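Long-range contacts in acetyl transferase (Salmonella typhimurium, PDB 1S7K), which probably transfers an acetyl group from acetyl-coenzyme A to the N-terminal amino group of ribosomal protein L7/L12, as a dimeric member of the GNAT family: residues C77-N88 against Y98-F107; E6-L16 against Q115-Y124. All coordinates share one frame; numbering follows the deposited sequence.

Contact 1. Residues C77-N88 against Y98-F107; sequences CQNEMAGVLSFN and YIGYWLDESF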
# COMPACT_ATOMS: atom_id res chain seq x y z
N CYS A 77 6.25 -2.21 -29.54
CA CYS A 77 6.81 -1.11 -30.32
C CYS A 77 6.98 -1.69 -31.72
O CYS A 77 7.74 -2.63 -31.88
CB CYS A 77 8.15 -0.72 -29.69
SG CYS A 77 9.21 0.42 -30.70
N GLN A 78 6.30 -1.10 -32.72
CA GLN A 78 6.34 -1.62 -34.10
C GLN A 78 6.07 -3.14 -34.11
O GLN A 78 6.73 -3.90 -34.84
CB GLN A 78 7.69 -1.35 -34.75
CG GLN A 78 8.12 0.13 -34.75
CD GLN A 78 9.14 0.45 -35.83
OE1 GLN A 78 9.67 1.55 -35.91
NE2 GLN A 78 9.41 -0.54 -36.69
N ASN A 79 5.11 -3.56 -33.28
CA ASN A 79 4.68 -4.97 -33.14
C ASN A 79 5.60 -5.97 -32.44
O ASN A 79 5.30 -7.16 -32.39
CB ASN A 79 4.28 -5.53 -34.52
CG ASN A 79 3.02 -4.89 -35.04
OD1 ASN A 79 2.04 -4.80 -34.32
ND2 ASN A 79 3.05 -4.41 -36.30
N GLU A 80 6.68 -5.49 -31.86
CA GLU A 80 7.62 -6.34 -31.13
C GLU A 80 7.38 -6.13 -29.64
O GLU A 80 7.21 -5.01 -29.20
CB GLU A 80 9.04 -5.92 -31.45
CG GLU A 80 10.04 -6.95 -31.06
CD GLU A 80 11.44 -6.52 -31.31
OE1 GLU A 80 11.69 -5.67 -32.21
OE2 GLU A 80 12.32 -7.05 -30.60
N MET A 81 7.36 -7.19 -28.85
CA MET A 81 7.13 -6.96 -27.41
C MET A 81 8.36 -6.24 -26.82
O MET A 81 9.51 -6.63 -27.04
CB MET A 81 6.86 -8.30 -26.74
CG MET A 81 5.99 -8.23 -25.49
SD MET A 81 6.19 -9.82 -24.58
CE MET A 81 7.73 -9.60 -24.28
N ALA A 82 8.15 -5.14 -26.08
CA ALA A 82 9.29 -4.39 -25.55
C ALA A 82 9.38 -4.28 -24.03
O ALA A 82 10.41 -3.88 -23.53
CB ALA A 82 9.31 -2.97 -26.15
N GLY A 83 8.29 -4.56 -23.33
CA GLY A 83 8.36 -4.51 -21.87
C GLY A 83 6.99 -4.62 -21.27
O GLY A 83 6.05 -4.97 -21.95
N VAL A 84 6.88 -4.34 -19.97
CA VAL A 84 5.62 -4.45 -19.25
C VAL A 84 5.28 -3.11 -18.54
O VAL A 84 6.17 -2.45 -18.06
CB VAL A 84 5.71 -5.51 -18.12
CG1 VAL A 84 4.48 -5.40 -17.24
CG2 VAL A 84 5.77 -6.97 -18.72
N LEU A 85 4.01 -2.71 -18.57
CA LEU A 85 3.55 -1.51 -17.86
C LEU A 85 2.38 -2.01 -16.98
O LEU A 85 1.34 -2.53 -17.51
CB LEU A 85 3.07 -0.44 -18.83
CG LEU A 85 2.55 0.83 -18.19
CD1 LEU A 85 3.51 1.32 -17.15
CD2 LEU A 85 2.33 1.92 -19.26
N SER A 86 2.55 -1.90 -15.65
CA SER A 86 1.56 -2.42 -14.70
C SER A 86 1.01 -1.44 -13.69
O SER A 86 1.64 -0.43 -13.42
CB SER A 86 2.17 -3.56 -13.87
OG SER A 86 2.61 -4.64 -14.70
N PHE A 87 -0.16 -1.75 -13.15
CA PHE A 87 -0.71 -1.03 -12.03
C PHE A 87 -0.50 -2.21 -11.04
O PHE A 87 -1.25 -3.21 -11.07
CB PHE A 87 -2.20 -0.71 -12.22
CG PHE A 87 -2.48 0.48 -13.08
CD1 PHE A 87 -3.71 0.61 -13.74
CD2 PHE A 87 -1.55 1.49 -13.22
CE1 PHE A 87 -3.99 1.73 -14.54
CE2 PHE A 87 -1.82 2.62 -14.01
CZ PHE A 87 -3.05 2.73 -14.69
N ASN A 88 0.57 -2.13 -10.24
CA ASN A 88 0.89 -3.22 -9.33
C ASN A 88 -0.28 -3.55 -8.44
O ASN A 88 -0.47 -4.73 -8.09
CB ASN A 88 2.09 -2.90 -8.48
CG ASN A 88 3.35 -2.75 -9.30
OD1 ASN A 88 3.54 -3.46 -10.29
ND2 ASN A 88 4.24 -1.85 -8.87
N TYR A 98 -0.98 2.03 -8.20
CA TYR A 98 0.47 2.19 -8.04
C TYR A 98 1.09 1.62 -9.34
O TYR A 98 0.77 0.52 -9.79
CB TYR A 98 0.97 1.43 -6.82
CG TYR A 98 0.31 1.96 -5.56
CD1 TYR A 98 -0.92 1.49 -5.13
CD2 TYR A 98 0.89 3.01 -4.87
CE1 TYR A 98 -1.56 2.08 -3.99
CE2 TYR A 98 0.28 3.60 -3.78
CZ TYR A 98 -0.93 3.14 -3.34
OH TYR A 98 -1.48 3.72 -2.22
N ILE A 99 1.94 2.40 -9.95
CA ILE A 99 2.53 2.01 -11.23
C ILE A 99 3.85 1.20 -11.15
O ILE A 99 4.76 1.53 -10.39
CB ILE A 99 2.82 3.31 -12.07
CG1 ILE A 99 1.50 3.97 -12.51
CG2 ILE A 99 3.71 2.95 -13.27
CD1 ILE A 99 1.57 5.51 -12.73
N GLY A 100 4.01 0.19 -12.00
CA GLY A 100 5.29 -0.55 -12.00
C GLY A 100 5.62 -0.76 -13.48
O GLY A 100 4.72 -0.74 -14.25
N TYR A 101 6.89 -0.85 -13.89
CA TYR A 101 7.18 -1.07 -15.32
C TYR A 101 8.58 -1.60 -15.47
O TYR A 101 9.41 -1.49 -14.55
CB TYR A 101 7.12 0.25 -16.14
CG TYR A 101 8.45 1.06 -16.10
CD1 TYR A 101 9.35 1.05 -17.17
CD2 TYR A 101 8.77 1.83 -15.00
CE1 TYR A 101 10.57 1.82 -17.14
CE2 TYR A 101 9.98 2.60 -14.95
CZ TYR A 101 10.88 2.58 -16.02
OH TYR A 101 12.08 3.32 -15.89
N TRP A 102 8.82 -2.22 -16.63
CA TRP A 102 10.16 -2.64 -16.98
C TRP A 102 10.24 -2.80 -18.48
O TRP A 102 9.29 -3.27 -19.12
CB TRP A 102 10.62 -3.88 -16.21
CG TRP A 102 9.97 -5.10 -16.47
CD1 TRP A 102 8.88 -5.62 -15.82
CD2 TRP A 102 10.35 -6.06 -17.47
NE1 TRP A 102 8.55 -6.88 -16.38
CE2 TRP A 102 9.44 -7.15 -17.39
CE3 TRP A 102 11.37 -6.10 -18.44
CZ2 TRP A 102 9.53 -8.28 -18.26
CZ3 TRP A 102 11.45 -7.23 -19.30
CH2 TRP A 102 10.54 -8.29 -19.20
N LEU A 103 11.39 -2.41 -19.02
CA LEU A 103 11.64 -2.42 -20.45
C LEU A 103 12.83 -3.29 -20.81
O LEU A 103 13.85 -3.29 -20.08
CB LEU A 103 11.99 -1.00 -20.92
CG LEU A 103 10.83 -0.02 -20.98
CD1 LEU A 103 11.28 1.41 -21.25
CD2 LEU A 103 9.90 -0.50 -22.08
N ASP A 104 12.71 -3.99 -21.93
CA ASP A 104 13.82 -4.78 -22.46
C ASP A 104 14.98 -3.84 -22.69
O ASP A 104 14.78 -2.65 -22.99
CB ASP A 104 13.49 -5.41 -23.79
CG ASP A 104 14.75 -5.88 -24.50
OD1 ASP A 104 15.29 -6.91 -24.02
OD2 ASP A 104 15.18 -5.22 -25.48
N GLU A 105 16.19 -4.37 -22.60
CA GLU A 105 17.39 -3.56 -22.74
C GLU A 105 17.51 -2.69 -23.99
O GLU A 105 18.08 -1.61 -23.94
CB GLU A 105 18.65 -4.45 -22.62
CG GLU A 105 18.86 -5.45 -23.75
CD GLU A 105 19.83 -6.58 -23.35
OE1 GLU A 105 20.22 -7.41 -24.19
OE2 GLU A 105 20.20 -6.62 -22.17
N SER A 106 16.99 -3.15 -25.11
CA SER A 106 17.12 -2.36 -26.36
C SER A 106 16.02 -1.29 -26.52
O SER A 106 15.97 -0.57 -27.55
CB SER A 106 17.07 -3.31 -27.58
OG SER A 106 15.85 -4.02 -27.58
N PHE A 107 15.16 -1.19 -25.52
CA PHE A 107 14.06 -0.19 -25.57
C PHE A 107 14.04 0.81 -24.41
O PHE A 107 12.98 1.41 -24.10
CB PHE A 107 12.70 -0.88 -25.60
CG PHE A 107 12.49 -1.76 -26.81
CD1 PHE A 107 12.82 -3.10 -26.77
CD2 PHE A 107 11.92 -1.24 -27.96
CE1 PHE A 107 12.58 -3.93 -27.88
CE2 PHE A 107 11.69 -2.06 -29.07
CZ PHE A 107 12.01 -3.40 -29.03

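Contact 2. Residues E6-L16 against Q115-Y124; sequences EIIPVSTTLEL and QSLQALMTHY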
# COMPACT_ATOMS: atom_id res chain seq x y z
N GLU A 6 -7.95 -6.25 -25.48
CA GLU A 6 -8.05 -4.86 -24.89
C GLU A 6 -6.74 -4.21 -25.34
O GLU A 6 -5.65 -4.67 -25.01
CB GLU A 6 -8.09 -4.94 -23.33
CG GLU A 6 -8.23 -3.57 -22.63
CD GLU A 6 -8.06 -3.60 -21.13
OE1 GLU A 6 -8.14 -2.51 -20.50
OE2 GLU A 6 -7.85 -4.71 -20.57
N ILE A 7 -6.85 -3.16 -26.15
CA ILE A 7 -5.65 -2.48 -26.62
C ILE A 7 -5.83 -1.05 -26.25
O ILE A 7 -6.95 -0.50 -26.32
CB ILE A 7 -5.48 -2.50 -28.18
CG1 ILE A 7 -5.57 -3.92 -28.75
CG2 ILE A 7 -4.14 -1.91 -28.55
CD1 ILE A 7 -4.59 -4.92 -28.25
N ILE A 8 -4.73 -0.42 -25.86
CA ILE A 8 -4.77 0.97 -25.51
C ILE A 8 -3.78 1.60 -26.49
O ILE A 8 -2.58 1.38 -26.40
CB ILE A 8 -4.32 1.18 -24.06
CG1 ILE A 8 -5.38 0.63 -23.10
CG2 ILE A 8 -4.08 2.65 -23.80
CD1 ILE A 8 -4.90 0.59 -21.64
N PRO A 9 -4.29 2.40 -27.44
CA PRO A 9 -3.36 3.01 -28.40
C PRO A 9 -2.42 3.95 -27.64
O PRO A 9 -2.80 4.55 -26.66
CB PRO A 9 -4.27 3.78 -29.34
CG PRO A 9 -5.65 3.14 -29.14
CD PRO A 9 -5.67 2.87 -27.67
N VAL A 10 -1.19 4.06 -28.10
CA VAL A 10 -0.24 4.95 -27.50
C VAL A 10 0.23 5.92 -28.61
O VAL A 10 0.09 7.16 -28.47
CB VAL A 10 0.94 4.18 -26.89
CG1 VAL A 10 2.00 5.14 -26.36
CG2 VAL A 10 0.43 3.32 -25.72
N SER A 11 0.67 5.36 -29.73
CA SER A 11 1.20 6.18 -30.82
C SER A 11 1.25 5.42 -32.13
O SER A 11 0.74 4.32 -32.25
CB SER A 11 2.62 6.68 -30.47
OG SER A 11 3.63 5.70 -30.61
N THR A 12 1.83 6.06 -33.14
CA THR A 12 1.96 5.43 -34.44
C THR A 12 2.66 4.09 -34.35
O THR A 12 2.27 3.12 -34.98
CB THR A 12 2.75 6.34 -35.43
OG1 THR A 12 1.95 7.53 -35.63
CG2 THR A 12 2.96 5.59 -36.75
N THR A 13 3.69 4.03 -33.52
CA THR A 13 4.46 2.81 -33.36
C THR A 13 4.28 2.08 -32.01
O THR A 13 4.75 0.96 -31.85
CB THR A 13 5.94 3.18 -33.48
OG1 THR A 13 6.20 4.25 -32.57
CG2 THR A 13 6.24 3.72 -34.90
N LEU A 14 3.64 2.71 -31.03
CA LEU A 14 3.48 2.06 -29.73
C LEU A 14 2.03 1.75 -29.41
O LEU A 14 1.10 2.50 -29.79
CB LEU A 14 4.02 3.02 -28.64
CG LEU A 14 5.50 3.38 -28.70
CD1 LEU A 14 5.92 4.44 -27.57
CD2 LEU A 14 6.32 2.10 -28.62
N GLU A 15 1.82 0.65 -28.68
CA GLU A 15 0.48 0.35 -28.18
C GLU A 15 0.63 -0.61 -26.97
O GLU A 15 1.67 -1.26 -26.82
CB GLU A 15 -0.43 -0.24 -29.28
CG GLU A 15 -0.22 -1.70 -29.65
CD GLU A 15 -1.24 -2.21 -30.73
OE1 GLU A 15 -1.93 -1.43 -31.42
OE2 GLU A 15 -1.30 -3.44 -30.85
N LEU A 16 -0.35 -0.58 -26.07
CA LEU A 16 -0.36 -1.45 -24.88
C LEU A 16 -1.42 -2.51 -25.16
O LEU A 16 -2.48 -2.19 -25.71
CB LEU A 16 -0.80 -0.65 -23.65
CG LEU A 16 0.12 0.48 -23.19
CD1 LEU A 16 -0.58 1.30 -22.12
CD2 LEU A 16 1.40 -0.18 -22.61
N GLN A 115 5.61 7.81 -22.95
CA GLN A 115 4.48 7.99 -23.84
C GLN A 115 3.45 6.96 -23.51
O GLN A 115 2.25 7.28 -23.45
CB GLN A 115 4.89 7.86 -25.34
CG GLN A 115 5.77 9.00 -25.81
CD GLN A 115 6.01 8.96 -27.28
OE1 GLN A 115 5.68 9.93 -28.02
NE2 GLN A 115 6.57 7.86 -27.74
N SER A 116 3.89 5.74 -23.20
CA SER A 116 2.90 4.70 -22.87
C SER A 116 2.13 5.04 -21.60
O SER A 116 0.90 4.88 -21.50
CB SER A 116 3.58 3.33 -22.68
OG SER A 116 4.01 2.88 -23.95
N LEU A 117 2.86 5.56 -20.62
CA LEU A 117 2.19 5.88 -19.34
C LEU A 117 1.23 7.06 -19.48
O LEU A 117 0.12 6.98 -18.96
CB LEU A 117 3.24 6.14 -18.26
CG LEU A 117 2.69 6.58 -16.90
CD1 LEU A 117 1.71 5.52 -16.31
CD2 LEU A 117 3.89 6.84 -15.97
N GLN A 118 1.58 8.09 -20.25
CA GLN A 118 0.65 9.21 -20.37
C GLN A 118 -0.61 8.74 -21.05
O GLN A 118 -1.73 9.15 -20.67
CB GLN A 118 1.26 10.36 -21.16
CG GLN A 118 2.59 10.79 -20.53
CD GLN A 118 2.89 12.22 -20.87
OE1 GLN A 118 2.48 12.71 -21.95
NE2 GLN A 118 3.57 12.93 -19.96
N ALA A 119 -0.45 7.82 -22.01
CA ALA A 119 -1.61 7.32 -22.74
C ALA A 119 -2.50 6.49 -21.84
O ALA A 119 -3.73 6.63 -21.87
CB ALA A 119 -1.17 6.46 -23.95
N LEU A 120 -1.85 5.65 -21.03
CA LEU A 120 -2.57 4.75 -20.13
C LEU A 120 -3.36 5.54 -19.10
O LEU A 120 -4.52 5.20 -18.85
CB LEU A 120 -1.61 3.77 -19.44
CG LEU A 120 -2.19 2.86 -18.36
CD1 LEU A 120 -3.33 2.03 -18.99
CD2 LEU A 120 -1.06 1.96 -17.73
N MET A 121 -2.73 6.57 -18.52
CA MET A 121 -3.39 7.41 -17.50
C MET A 121 -4.58 8.18 -18.09
O MET A 121 -5.66 8.25 -17.51
CB MET A 121 -2.36 8.37 -16.89
CG MET A 121 -1.27 7.61 -16.09
SD MET A 121 -0.20 8.84 -15.19
CE MET A 121 0.39 9.84 -16.57
N THR A 122 -4.41 8.69 -19.29
CA THR A 122 -5.47 9.45 -19.96
C THR A 122 -6.66 8.53 -20.21
O THR A 122 -7.82 8.91 -19.99
CB THR A 122 -4.94 9.95 -21.34
OG1 THR A 122 -4.12 11.10 -21.12
CG2 THR A 122 -6.12 10.21 -22.30
N HIS A 123 -6.33 7.34 -20.67
CA HIS A 123 -7.33 6.31 -20.96
C HIS A 123 -8.12 5.94 -19.67
O HIS A 123 -9.36 5.79 -19.72
CB HIS A 123 -6.62 5.09 -21.51
CG HIS A 123 -7.52 3.90 -21.70
ND1 HIS A 123 -8.22 3.69 -22.87
CD2 HIS A 123 -7.82 2.86 -20.88
CE1 HIS A 123 -8.90 2.56 -22.77
NE2 HIS A 123 -8.68 2.04 -21.58
N TYR A 124 -7.43 5.80 -18.54
CA TYR A 124 -8.15 5.47 -17.31
C TYR A 124 -8.93 6.65 -16.76
O TYR A 124 -10.00 6.45 -16.15
CB TYR A 124 -7.20 4.92 -16.27
CG TYR A 124 -7.21 3.46 -16.44
CD1 TYR A 124 -8.14 2.70 -15.74
CD2 TYR A 124 -6.37 2.83 -17.35
CE1 TYR A 124 -8.23 1.35 -15.94
CE2 TYR A 124 -6.45 1.46 -17.55
CZ TYR A 124 -7.41 0.73 -16.81
OH TYR A 124 -7.47 -0.61 -16.87
O HOH W 1 -9.54 -0.51 -21.02
O HOH W 2 5.96 7.00 -30.42

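Contact 1. Residues C77-N88 against Y98-F107
The methyl group of Ala82 sits squarely over the centre of the Phe107 ring, a CH-pi contact with CB 3.5 Å from the ring centroid and 11° off its normal. Phe107 lies past the end of its strand, and two more residues gather at its rim: the Glu80 carboxylate meets the ring edge in plane, turned 80° to it, and Cys77 SG makes a sulfur-aromatic contact at the edge. Beyond this cluster round Phe107, 80-88 and 98-103 run as an antiparallel hairpin. Asp104 N donates to Ala82 O (2.8 Å), after which Val84 pairs with Trp102 and Ser86 with Gly100, each through two backbone bonds. With chi1 at 67°, the Trp102 indole swings back across Val84, bringing NE1 within 3.6 Å of Val84 CB. On the other face Leu85 CD1 reaches Tyr101 CB at 3.9 Å, and Phe87 lies beside Ile99, whose CG1 touches the ring edge. Tyr101 and Leu103 belong to the coenzyme A site. Ala82 and Gly83 together face Ile75 of strand 71-77 in a classic beta bulge; helix 24-33 packs on Val84 and Trp102, while helix 112-127 packs against Leu85, Ile99 and Tyr101.

Contact 2. Residues E6-L16 against Q115-Y124
Ile8 and Val10 carry the packing of the N-terminal beta hairpin, strands 7-9 and 14-18, against helix 112-127 of the GNAT fold, with Ser116 receiving much of it on the helix side. No direct hydrogen bond joins the two segments.

Ile8 lays its longer branch across His123 and Leu120. With CG1 anti to the carbonyl carbon (chi1 -70°), that atom stands over the centre of one face of the His123 imidazole, 3.9 Å from the centroid in a CH-pi contact. The same branch ends in CD1, which presses on Leu120 CD1 at 3.4 Å, tighter than usual van der Waals contact.

Val10 sets both methyls on the helix surface. CG1 rests 3.6 Å from Gln115 O and also touches Ser116 CA, while CG2 turns to Ala119 CB. The small side chains of Ser116 and Ala119 are consistent with this close approach. Ser116 OG, hydrogen-bonded to Ile112 O of its own helix, also lies against the Val10 methyls, while Ser116 CB faces Leu16 CD2. From the second strand, Leu16 CD1 packs on Leu120 CB at 3.8 Å, and Leu14 CD1 meets the amide end of Gln115, the two side chains at about a right angle.

Water bridges both ends of the interface. One water accepts from Gln115 NE2 and also bonds Ser11 OG. Glu6 OE1, which is also hydrogen-bonded to Tyr73 OH, accepts from the other water at 2.5 Å, and that water lies in the plane of the His123 ring, 2.7 Å from NE2.

How the contacts relate
The centres of the two contacts lie about 12 Å apart, and contact 1 is nested in the chain between the two segments of contact 2. Both reach the same mixed sheet, contact 1 within it and contact 2 between it and helix 112-127; strand 71-77 separates the N-terminal hairpin from strands 80-91 and 96-103. Helix 112-127, following strand 96-103 in the chain, runs over both hairpins: Phe87 CZ touches Leu120 CD2 at 3.7 Å, and Ile99 packs on Leu117. At the turn between strands 71-77 and 80-91, Cys77 packs on Leu14, and Gln78 N probably hydrogen-bonds to Thr13 O. Tyr101 and Leu103, together with Ile112 and Met113 at the start of the helix, put the coenzyme A site beside this shared core.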